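PDB 3KL2: putative isochorismatase from Streptomyces avermitilis, which probably acts as a hydrolase of the isochorismatase family, though its substrate and reaction have not been established. Local coordinates for residues G46-V51 against A187-E192; G56-T61 against A114-L119; F159-C164 against E192-A197; T181-V186 against P208-D213. All coordinates share one frame; numbering follows the deposited sequence.

Interaction 1. Residues G46-V51 against A187-E192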
loop_
_atom_site.group_PDB
_atom_site.type_symbol
_atom_site.label_atom_id
_atom_site.label_comp_id
_atom_site.label_asym_id
_atom_site.label_seq_id
_atom_site.Cartn_x
_atom_site.Cartn_y
_atom_site.Cartn_z
ATOM N N GLY A 46 19.643 27.043 2.820
ATOM C CA GLY A 46 19.444 28.386 2.239
ATOM C C GLY A 46 18.017 28.566 1.733
ATOM O O GLY A 46 17.379 29.595 1.940
ATOM N N ALA A 47 17.504 27.516 1.109
ATOM C CA ALA A 47 16.160 27.540 0.511
ATOM C C ALA A 47 14.995 27.570 1.530
ATOM O O ALA A 47 13.901 27.953 1.175
ATOM C CB ALA A 47 16.002 26.345 -0.467
ATOM N N VAL A 48 15.230 27.207 2.783
ATOM C CA VAL A 48 14.141 27.134 3.770
ATOM C C VAL A 48 14.323 28.087 4.944
ATOM O O VAL A 48 13.469 28.151 5.846
ATOM C CB VAL A 48 13.942 25.680 4.350
ATOM C CG1 VAL A 48 13.475 24.681 3.255
ATOM C CG2 VAL A 48 15.193 25.200 5.092
ATOM N N ALA A 49 15.437 28.811 4.915
ATOM C CA ALA A 49 15.841 29.711 5.966
ATOM C C ALA A 49 14.768 30.770 6.215
ATOM O O ALA A 49 14.366 30.962 7.376
ATOM C CB ALA A 49 17.206 30.371 5.616
ATOM N N ASP A 50 14.291 31.443 5.155
ATOM C CA ASP A 50 13.348 32.563 5.374
ATOM C C ASP A 50 12.120 32.041 6.118
ATOM O O ASP A 50 11.692 32.633 7.121
ATOM C CB ASP A 50 12.940 33.320 4.083
ATOM N N VAL A 51 11.604 30.900 5.669
ATOM C CA VAL A 51 10.360 30.367 6.230
ATOM C C VAL A 51 10.586 29.747 7.605
ATOM O O VAL A 51 9.756 29.901 8.495
ATOM C CB VAL A 51 9.662 29.429 5.238
ATOM C CG1 VAL A 51 8.379 28.849 5.831
ATOM C CG2 VAL A 51 9.332 30.207 3.923
ATOM N N ALA A 187 7.971 24.054 7.334
ATOM C CA ALA A 187 8.613 25.047 6.489
ATOM C C ALA A 187 8.760 24.547 5.056
ATOM O O ALA A 187 8.727 23.342 4.792
ATOM C CB ALA A 187 10.000 25.489 7.067
ATOM N N ALA A 188 8.907 25.508 4.142
ATOM C CA ALA A 188 9.008 25.253 2.735
ATOM C C ALA A 188 10.066 26.158 2.147
ATOM O O ALA A 188 10.699 26.935 2.854
ATOM C CB ALA A 188 7.687 25.536 2.076
ATOM N N THR A 189 10.234 26.060 0.836
ATOM C CA THR A 189 11.235 26.829 0.159
ATOM C C THR A 189 10.704 28.226 -0.211
ATOM O O THR A 189 11.436 29.041 -0.729
ATOM C CB THR A 189 11.726 26.074 -1.109
ATOM O OG1 THR A 189 10.606 25.768 -1.952
ATOM C CG2 THR A 189 12.420 24.776 -0.734
ATOM N N SER A 190 9.422 28.485 0.027
ATOM C CA SER A 190 8.830 29.768 -0.292
ATOM C C SER A 190 7.704 30.025 0.676
ATOM O O SER A 190 6.938 29.137 0.980
ATOM C CB SER A 190 8.324 29.811 -1.745
ATOM O OG SER A 190 7.048 30.441 -1.851
ATOM N N GLN A 191 7.622 31.257 1.153
ATOM C CA GLN A 191 6.548 31.675 2.046
ATOM C C GLN A 191 5.216 31.514 1.318
ATOM O O GLN A 191 4.233 31.057 1.919
ATOM C CB GLN A 191 6.741 33.149 2.485
ATOM C CG GLN A 191 5.816 33.605 3.616
ATOM C CD GLN A 191 6.167 32.970 4.971
ATOM O OE1 GLN A 191 5.282 32.669 5.806
ATOM N NE2 GLN A 191 7.462 32.737 5.180
ATOM N N GLU A 192 5.206 31.882 0.030
ATOM C CA GLU A 192 4.010 31.801 -0.784
ATOM C C GLU A 192 3.564 30.318 -0.882
ATOM O O GLU A 192 2.425 30.000 -0.551
ATOM C CB GLU A 192 4.212 32.482 -2.167
#
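Val51 is the side chain that carries this contact, reaching from helix 45-55 onto segment 187-192 and its two methyls taking different partners. CG1, anti to the backbone N (chi1 179°), goes to Ala187 and lies 3.9 Å from its CB. CG2, beside the backbone N, goes instead to the junction of Ser190 and Gln191, where it sits 3.4 Å from the backbone N of Gln191 and also touches the carbonyl carbon of Ser190. Through that methyl the valine rests against the first turn of helix 191-205, its side chain set at a slant to that of Gln191. Between these two ends, CB of Val51 is 3.6 Å from the carbonyl O of Ala188.

One turn earlier, Val48 uses the same oxygen: its CA approaches Ala188 O at 3.6 Å in a CA-H...O contact, and its CG1 also touches that oxygen. The outer end of the contact is more exposed. There Ala47 CB meets Thr189 CG2 at 3.9 Å, methyl to methyl, while Ala47 O takes a CA-H...O contact from Thr189 CA at 3.1 Å, with 147° at the hydrogen. Contact across the pair thus rests on methyl pairs, and on methyls and CA-H groups set against backbone.

Ser190, at the N-cap, points its CB away from helix 45-55, and its OG bonds Glu193 N at the start of helix 191-205. Helix 45-55 lies against the outgoing end of strand 178-187: Val48 and Ala187 both reach Phe159 of strand 153-159, and Val51 and Ala188 both touch His194 on helix 191-205.

Interaction 2. Residues G56-T61 against A114-L119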
loop_
_atom_site.group_PDB
_atom_site.type_symbol
_atom_site.label_atom_id
_atom_site.label_comp_id
_atom_site.label_asym_id
_atom_site.label_seq_id
_atom_site.Cartn_x
_atom_site.Cartn_y
_atom_site.Cartn_z
ATOM N N GLY A 56 9.426 30.413 13.102
ATOM C CA GLY A 56 10.043 29.912 14.326
ATOM C C GLY A 56 9.731 28.442 14.537
ATOM O O GLY A 56 9.537 28.011 15.662
ATOM N N MET A 57 9.690 27.680 13.445
ATOM C CA MET A 57 9.255 26.286 13.490
ATOM C C MET A 57 10.148 25.430 14.370
ATOM O O MET A 57 9.639 24.561 15.103
ATOM C CB MET A 57 9.149 25.659 12.085
ATOM C CG MET A 57 10.459 25.579 11.302
ATOM S SD MET A 57 11.364 24.041 11.478
ATOM C CE MET A 57 10.275 22.885 10.598
ATOM N N LEU A 58 11.455 25.658 14.310
ATOM C CA LEU A 58 12.372 24.793 15.018
ATOM C C LEU A 58 12.108 24.874 16.542
ATOM O O LEU A 58 11.850 23.852 17.180
ATOM C CB LEU A 58 13.837 25.072 14.650
ATOM C CG LEU A 58 14.794 24.082 15.326
ATOM C CD1 LEU A 58 14.509 22.678 14.797
ATOM C CD2 LEU A 58 16.300 24.467 15.195
ATOM N N ALA A 59 12.110 26.067 17.110
ATOM C CA ALA A 59 11.812 26.216 18.528
ATOM C C ALA A 59 10.414 25.716 18.846
ATOM O O ALA A 59 10.163 25.160 19.921
ATOM C CB ALA A 59 11.993 27.692 18.997
ATOM N N ASN A 60 9.488 25.910 17.924
ATOM C CA ASN A 60 8.102 25.526 18.204
ATOM C C ASN A 60 7.981 23.989 18.260
ATOM O O ASN A 60 7.222 23.436 19.041
ATOM C CB ASN A 60 7.155 26.071 17.120
ATOM C CG ASN A 60 6.967 27.569 17.170
ATOM O OD1 ASN A 60 6.856 28.171 18.239
ATOM N ND2 ASN A 60 6.882 28.177 15.991
ATOM N N THR A 61 8.728 23.316 17.407
ATOM C CA THR A 61 8.707 21.858 17.388
ATOM C C THR A 61 9.264 21.334 18.706
ATOM O O THR A 61 8.680 20.426 19.314
ATOM C CB THR A 61 9.509 21.283 16.206
ATOM O OG1 THR A 61 9.054 21.884 14.989
ATOM C CG2 THR A 61 9.316 19.767 16.112
ATOM N N ALA A 114 22.206 13.729 9.373
ATOM C CA ALA A 114 21.863 13.588 10.782
ATOM C C ALA A 114 20.718 14.461 11.209
ATOM O O ALA A 114 20.548 15.613 10.744
ATOM C CB ALA A 114 23.050 13.920 11.672
ATOM N N ILE A 115 19.962 13.922 12.165
ATOM C CA ILE A 115 18.915 14.667 12.793
ATOM C C ILE A 115 19.552 15.800 13.547
ATOM O O ILE A 115 20.671 15.677 14.040
ATOM C CB ILE A 115 18.076 13.816 13.725
ATOM C CG1 ILE A 115 17.276 12.805 12.893
ATOM C CG2 ILE A 115 17.137 14.719 14.513
ATOM C CD1 ILE A 115 16.586 11.720 13.699
ATOM N N VAL A 116 18.850 16.924 13.618
ATOM C CA VAL A 116 19.382 18.128 14.232
ATOM C C VAL A 116 19.544 17.936 15.764
ATOM O O VAL A 116 18.693 17.317 16.412
ATOM C CB VAL A 116 18.497 19.349 13.854
ATOM C CG1 VAL A 116 17.094 19.205 14.432
ATOM C CG2 VAL A 116 19.150 20.691 14.276
ATOM N N ASP A 117 20.632 18.468 16.333
ATOM C CA ASP A 117 20.974 18.193 17.732
ATOM C C ASP A 117 19.832 18.547 18.684
ATOM O O ASP A 117 19.512 17.803 19.608
ATOM C CB ASP A 117 22.247 18.937 18.143
ATOM C CG ASP A 117 23.464 18.488 17.362
ATOM O OD1 ASP A 117 23.526 17.292 16.964
ATOM O OD2 ASP A 117 24.357 19.346 17.131
ATOM N N GLU A 118 19.205 19.678 18.412
ATOM C CA GLU A 118 18.088 20.192 19.204
ATOM C C GLU A 118 16.941 19.161 19.318
ATOM O O GLU A 118 16.141 19.209 20.240
ATOM C CB GLU A 118 17.565 21.472 18.527
ATOM C CG GLU A 118 18.443 22.746 18.709
ATOM C CD GLU A 118 19.930 22.596 18.245
ATOM O OE1 GLU A 118 20.219 21.873 17.243
ATOM O OE2 GLU A 118 20.814 23.219 18.900
ATOM N N LEU A 119 16.855 18.250 18.350
ATOM C CA LEU A 119 15.815 17.242 18.317
ATOM C C LEU A 119 16.422 15.846 18.212
ATOM O O LEU A 119 15.832 14.961 17.632
ATOM C CB LEU A 119 14.870 17.528 17.124
ATOM C CG LEU A 119 13.959 18.735 17.391
ATOM C CD1 LEU A 119 13.422 19.413 16.108
ATOM C CD2 LEU A 119 12.820 18.292 18.300
#
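Leu58 and Thr61, on the first turns of helix 57-71, pack against Leu119 in the loop that leads to strand 126-127, within the parallel-sheet alpha/beta fold of the isochorismatase family. The tight part is a trio of methyls. Leu58 CG is anti to the backbone N (chi1 -176°), and from there CD1 reaches Leu119 CD1 at 3.7 Å as the two leucines pass each other pointing opposite ways. Thr61 CG2 comes to the same Leu119 CD1 at 4.1 Å, its side chain crossing the leucine at about a right angle. Val62 and Val65 of helix 57-71, together with Tyr33, also touch Leu119.

Elsewhere the fit is looser. Leu58 CD1 is 4.3 Å from CG1 of Val116, which is still buried. On the solvent side the other leucine methyl, CD2, gets no nearer than 4.5 Å to CG of the exposed Glu118. The loop keeps its own shape through a bond from Leu119 N to Val116 O.

An alanine at Thr61 would probably open a gap beside Leu119 CD1 and leave Tyr33 OH without its hydroxyl partner. That hydroxyl also serves its own helix: Thr61 OG1 donates to Met57 O over 2.7 Å from 42° above the carbonyl plane, while Thr61 N donates to the same oxygen at 2.8 Å.

Interaction 3. Residues F159-C164 against E192-A197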
loop_
_atom_site.group_PDB
_atom_site.type_symbol
_atom_site.label_atom_id
_atom_site.label_comp_id
_atom_site.label_asym_id
_atom_site.label_seq_id
_atom_site.Cartn_x
_atom_site.Cartn_y
_atom_site.Cartn_z
ATOM N N PHE A 159 9.460 19.167 7.212
ATOM C CA PHE A 159 9.803 19.718 5.910
ATOM C C PHE A 159 9.403 18.709 4.835
ATOM O O PHE A 159 9.329 17.490 5.117
ATOM C CB PHE A 159 11.318 19.851 5.793
ATOM C CG PHE A 159 11.962 20.776 6.791
ATOM C CD1 PHE A 159 12.257 22.088 6.440
ATOM C CD2 PHE A 159 12.341 20.317 8.033
ATOM C CE1 PHE A 159 12.908 22.926 7.304
ATOM C CE2 PHE A 159 12.993 21.127 8.906
ATOM C CZ PHE A 159 13.275 22.456 8.550
ATOM N N LEU A 160 9.077 19.157 3.622
ATOM C CA LEU A 160 8.661 20.506 3.302
ATOM C C LEU A 160 7.159 20.604 3.358
ATOM O O LEU A 160 6.468 19.707 2.857
ATOM C CB LEU A 160 9.066 20.864 1.891
ATOM C CG LEU A 160 10.566 20.935 1.645
ATOM C CD1 LEU A 160 10.856 20.762 0.142
ATOM C CD2 LEU A 160 11.119 22.219 2.216
ATOM N N THR A 161 6.665 21.735 3.875
ATOM C CA THR A 161 5.243 22.032 3.935
ATOM C C THR A 161 4.421 21.525 2.751
ATOM O O THR A 161 3.422 20.869 2.973
ATOM C CB THR A 161 5.013 23.509 3.938
ATOM O OG1 THR A 161 5.709 24.088 5.036
ATOM C CG2 THR A 161 3.513 23.803 4.029
ATOM N N ASN A 162 4.813 21.861 1.511
ATOM C CA ASN A 162 4.007 21.465 0.347
ATOM C C ASN A 162 4.497 20.217 -0.353
ATOM O O ASN A 162 3.920 19.820 -1.361
ATOM C CB ASN A 162 3.832 22.614 -0.676
ATOM C CG ASN A 162 5.155 23.155 -1.166
ATOM O OD1 ASN A 162 6.098 23.309 -0.390
ATOM N ND2 ASN A 162 5.249 23.388 -2.454
ATOM N N CYS A 163 5.527 19.575 0.183
ATOM C CA CYS A 163 6.065 18.399 -0.433
ATOM C C CYS A 163 5.819 17.176 0.462
ATOM O O CYS A 163 4.694 16.695 0.537
ATOM C CB CYS A 163 7.525 18.630 -0.778
ATOM S SG CYS A 163 8.154 17.369 -1.907
ATOM N N CYS A 164 6.850 16.741 1.181
ATOM C CA CYS A 164 6.819 15.589 2.078
ATOM C C CYS A 164 5.776 15.715 3.198
ATOM O O CYS A 164 5.148 14.730 3.561
ATOM C CB CYS A 164 8.221 15.388 2.688
ATOM S SG CYS A 164 9.598 15.577 1.460
ATOM N N GLU A 192 5.206 31.882 0.030
ATOM C CA GLU A 192 4.010 31.801 -0.784
ATOM C C GLU A 192 3.564 30.318 -0.882
ATOM O O GLU A 192 2.425 30.000 -0.551
ATOM C CB GLU A 192 4.212 32.482 -2.167
ATOM N N GLU A 193 4.472 29.422 -1.276
ATOM C CA GLU A 193 4.174 27.966 -1.331
ATOM C C GLU A 193 3.693 27.457 0.030
ATOM O O GLU A 193 2.725 26.703 0.121
ATOM C CB GLU A 193 5.391 27.148 -1.785
ATOM C CG GLU A 193 5.920 27.496 -3.186
ATOM C CD GLU A 193 7.032 26.527 -3.727
ATOM O OE1 GLU A 193 7.388 25.514 -3.054
ATOM O OE2 GLU A 193 7.533 26.814 -4.862
ATOM N N HIS A 194 4.365 27.886 1.085
ATOM C CA HIS A 194 4.010 27.523 2.456
ATOM C C HIS A 194 2.582 27.905 2.850
ATOM O O HIS A 194 1.808 27.062 3.296
ATOM C CB HIS A 194 5.022 28.196 3.383
ATOM C CG HIS A 194 4.756 28.012 4.840
ATOM N ND1 HIS A 194 5.181 26.901 5.541
ATOM C CD2 HIS A 194 4.149 28.825 5.742
ATOM C CE1 HIS A 194 4.842 27.041 6.814
ATOM N NE2 HIS A 194 4.216 28.197 6.963
ATOM N N ASN A 195 2.243 29.175 2.670
ATOM C CA ASN A 195 0.957 29.737 3.083
ATOM C C ASN A 195 -0.212 29.138 2.304
ATOM O O ASN A 195 -1.302 28.964 2.851
ATOM C CB ASN A 195 0.933 31.256 2.842
ATOM C CG ASN A 195 1.948 32.026 3.681
ATOM O OD1 ASN A 195 2.449 31.553 4.679
ATOM N ND2 ASN A 195 2.214 33.252 3.270
ATOM N N ASN A 196 0.013 28.884 1.014
ATOM C CA ASN A 196 -1.026 28.365 0.151
ATOM C C ASN A 196 -1.370 26.921 0.588
ATOM O O ASN A 196 -2.546 26.602 0.882
ATOM C CB ASN A 196 -0.620 28.506 -1.327
ATOM C CG ASN A 196 -0.789 30.007 -1.878
ATOM O OD1 ASN A 196 -1.642 30.776 -1.413
ATOM N ND2 ASN A 196 0.019 30.376 -2.872
ATOM N N ALA A 197 -0.345 26.081 0.700
ATOM C CA ALA A 197 -0.503 24.739 1.227
ATOM C C ALA A 197 -1.278 24.733 2.559
ATOM O O ALA A 197 -2.241 23.980 2.710
ATOM C CB ALA A 197 0.853 24.047 1.378
#
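The loop 159-164, with a cis peptide before Leu160 and Cys164 where helix 164-174 begins, is consistent with the loop that carries the nucleophilic cysteine in cysteine hydrolases of this family. Thr161 and Asn162, in the middle of a type I turn from Leu160 to Cys163, tie it to helix 191-205. Thr161 OG1 hydrogen-bonds His194 ND1 at 2.9 Å, coming to the edge of the imidazole near its plane, and its CG2 rests 3.8 Å from Ala197 CB. The Ala197 methyl also touches Asn162 CB.

Asn162 ND2 donates to Glu193 OE1 at 3.1 Å. That bond is bent, 142° at the hydrogen. The amide and carboxylate planes stand 68° apart; OE1 is met from above the carboxylate plane and is itself tilted from the amide plane. ND2 also bonds Asp201 OD1 of the second subunit, so one amide holds two acidic groups. An alanine in place of Asn162 would probably leave both carboxylates without this donor and weaken the link to the other subunit.

Thr161 also touches Val186 of strand 178-187. His194 reaches that valine too, as well as Val51 and Thr55, and so lies between this strand and helix 45-55.

Interaction 4. Residues T181-V186 against P208-D213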
loop_
_atom_site.group_PDB
_atom_site.type_symbol
_atom_site.label_atom_id
_atom_site.label_comp_id
_atom_site.label_asym_id
_atom_site.label_seq_id
_atom_site.Cartn_x
_atom_site.Cartn_y
_atom_site.Cartn_z
ATOM N N THR A 181 -1.964 18.690 11.517
ATOM C CA THR A 181 -0.778 19.386 11.002
ATOM C C THR A 181 -0.483 20.574 11.882
ATOM O O THR A 181 -1.381 21.323 12.215
ATOM C CB THR A 181 -0.939 19.878 9.549
ATOM O OG1 THR A 181 -2.166 20.607 9.415
ATOM C CG2 THR A 181 -0.939 18.681 8.581
ATOM N N LEU A 182 0.784 20.708 12.250
ATOM C CA LEU A 182 1.280 21.765 13.070
ATOM C C LEU A 182 1.656 22.921 12.150
ATOM O O LEU A 182 2.772 22.939 11.557
ATOM C CB LEU A 182 2.499 21.306 13.865
ATOM C CG LEU A 182 2.280 20.324 15.036
ATOM C CD1 LEU A 182 3.571 19.659 15.423
ATOM C CD2 LEU A 182 1.691 21.044 16.238
ATOM N N THR A 183 0.731 23.878 12.038
ATOM C CA THR A 183 0.852 24.985 11.073
ATOM C C THR A 183 2.096 25.834 11.299
ATOM O O THR A 183 2.670 26.316 10.331
ATOM C CB THR A 183 -0.399 25.901 11.089
ATOM O OG1 THR A 183 -0.599 26.435 12.417
ATOM C CG2 THR A 183 -1.649 25.097 10.648
ATOM N N ASP A 184 2.528 25.986 12.554
ATOM C CA ASP A 184 3.766 26.714 12.867
ATOM C C ASP A 184 4.961 25.802 13.210
ATOM O O ASP A 184 5.886 26.261 13.876
ATOM C CB ASP A 184 3.561 27.795 13.972
ATOM C CG ASP A 184 3.055 27.216 15.290
ATOM O OD1 ASP A 184 2.815 26.002 15.313
ATOM O OD2 ASP A 184 2.868 27.958 16.294
ATOM N N CYS A 185 4.960 24.540 12.765
ATOM C CA CYS A 185 6.151 23.655 12.890
ATOM C C CYS A 185 6.504 23.023 11.562
ATOM O O CYS A 185 7.007 21.913 11.495
ATOM C CB CYS A 185 5.924 22.562 13.914
ATOM S SG CYS A 185 5.642 23.124 15.555
ATOM N N VAL A 186 6.224 23.726 10.487
ATOM C CA VAL A 186 6.591 23.250 9.177
ATOM C C VAL A 186 7.222 24.384 8.385
ATOM O O VAL A 186 7.020 25.544 8.736
ATOM C CB VAL A 186 5.372 22.676 8.417
ATOM C CG1 VAL A 186 4.806 21.450 9.167
ATOM C CG2 VAL A 186 4.348 23.733 8.187
ATOM N N PRO A 208 -5.715 21.431 11.013
ATOM C CA PRO A 208 -4.541 22.259 11.286
ATOM C C PRO A 208 -4.609 22.928 12.670
ATOM O O PRO A 208 -5.659 23.478 13.046
ATOM C CB PRO A 208 -4.565 23.319 10.162
ATOM C CG PRO A 208 -5.565 22.849 9.193
ATOM C CD PRO A 208 -6.558 22.027 9.966
ATOM N N MET A 209 -3.507 22.845 13.414
ATOM C CA MET A 209 -3.403 23.516 14.701
ATOM C C MET A 209 -2.044 24.189 14.877
ATOM O O MET A 209 -1.076 23.969 14.125
ATOM C CB MET A 209 -3.633 22.540 15.867
ATOM C CG MET A 209 -4.659 21.485 15.576
ATOM S SD MET A 209 -5.499 20.796 17.011
ATOM C CE MET A 209 -6.618 22.223 17.252
ATOM N N THR A 210 -1.981 25.023 15.896
ATOM C CA THR A 210 -0.749 25.657 16.239
ATOM C C THR A 210 -0.074 24.760 17.254
ATOM O O THR A 210 -0.691 23.841 17.813
ATOM C CB THR A 210 -0.990 27.081 16.764
ATOM O OG1 THR A 210 -1.761 27.036 17.975
ATOM C CG2 THR A 210 -1.735 27.887 15.697
ATOM N N SER A 211 1.216 24.990 17.429
ATOM C CA SER A 211 1.980 24.389 18.498
ATOM C C SER A 211 1.263 24.580 19.842
ATOM O O SER A 211 1.018 23.623 20.576
ATOM C CB SER A 211 3.364 25.033 18.539
ATOM O OG SER A 211 3.276 26.459 18.493
ATOM N N ALA A 212 0.927 25.823 20.155
ATOM C CA ALA A 212 0.276 26.146 21.432
ATOM C C ALA A 212 -1.026 25.358 21.667
ATOM O O ALA A 212 -1.261 24.894 22.776
ATOM C CB ALA A 212 0.018 27.682 21.549
ATOM N N ASP A 213 -1.863 25.235 20.640
ATOM C CA ASP A 213 -3.112 24.470 20.736
ATOM C C ASP A 213 -2.841 22.992 21.077
ATOM O O ASP A 213 -3.541 22.376 21.915
ATOM C CB ASP A 213 -3.870 24.501 19.397
ATOM C CG ASP A 213 -4.547 25.854 19.105
ATOM O OD1 ASP A 213 -4.774 26.652 20.049
ATOM O OD2 ASP A 213 -4.865 26.089 17.902
#
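Met209 and Thr183 hold most of the bonds between these neighbouring parallel strands. Met209 N donates to Thr181 O at 2.9 Å, nearly straight (172°). Met209 O then accepts twice from Thr183: from its backbone N at 2.8 Å, and from OG1 at 3.0 Å, which stands above the carbonyl plane. Thr183 OG1 lies between the backbone N and the carbonyl carbon (chi1 58°), which brings it to the oxygen its own N already uses. The methyl CG2 of Thr183 presses on Pro208 CB at a tight 3.4 Å.

Where the strand turns its corner, the Asp184 carboxylate takes over. OD1 accepts from Ser211 N at 2.8 Å through its syn lone pair, and OD2 accepts from Ser211 OG at 2.7 Å, so both oxygens grip the first residue of helix 211-218. Asp184 O accepts from Asn60 ND2, and Cys185 N bonds Leu182 O to close a type I turn. Thr181 OG1 is paired with Ser206 OG. Thr210 OG1, at the N-cap, accepts from Asp213 N at 3.2 Å.

The Met209 bonds pair the two strands of a beta-alpha-beta crossover, 178-187 and 207-209 with helix 191-205 between, at the edge of the sheet within this chain.

Strand 178-187 and helix 191-205 run through most of the set. Interactions 1 and 3 have centres about 9 Å apart and share the start of that helix; Ala187 O probably accepts a hydrogen bond from Thr161 N at 2.8 Å, and Val48 CG1 packs on Leu160 CD2. Interaction 4 touches interaction 3 where Val186 O lies 3.3 Å from His194 CE1. Interaction 2 joins in through Thr61 OG1, packed 3.4 Å from Cys185 CB of interaction 4, while Met57 CE reaches Phe159 CE2 of interaction 3 at 3.7 Å. Loop 159-164, which ends at Cys164, follows a sheet strand, where related hydrolases often place their active site.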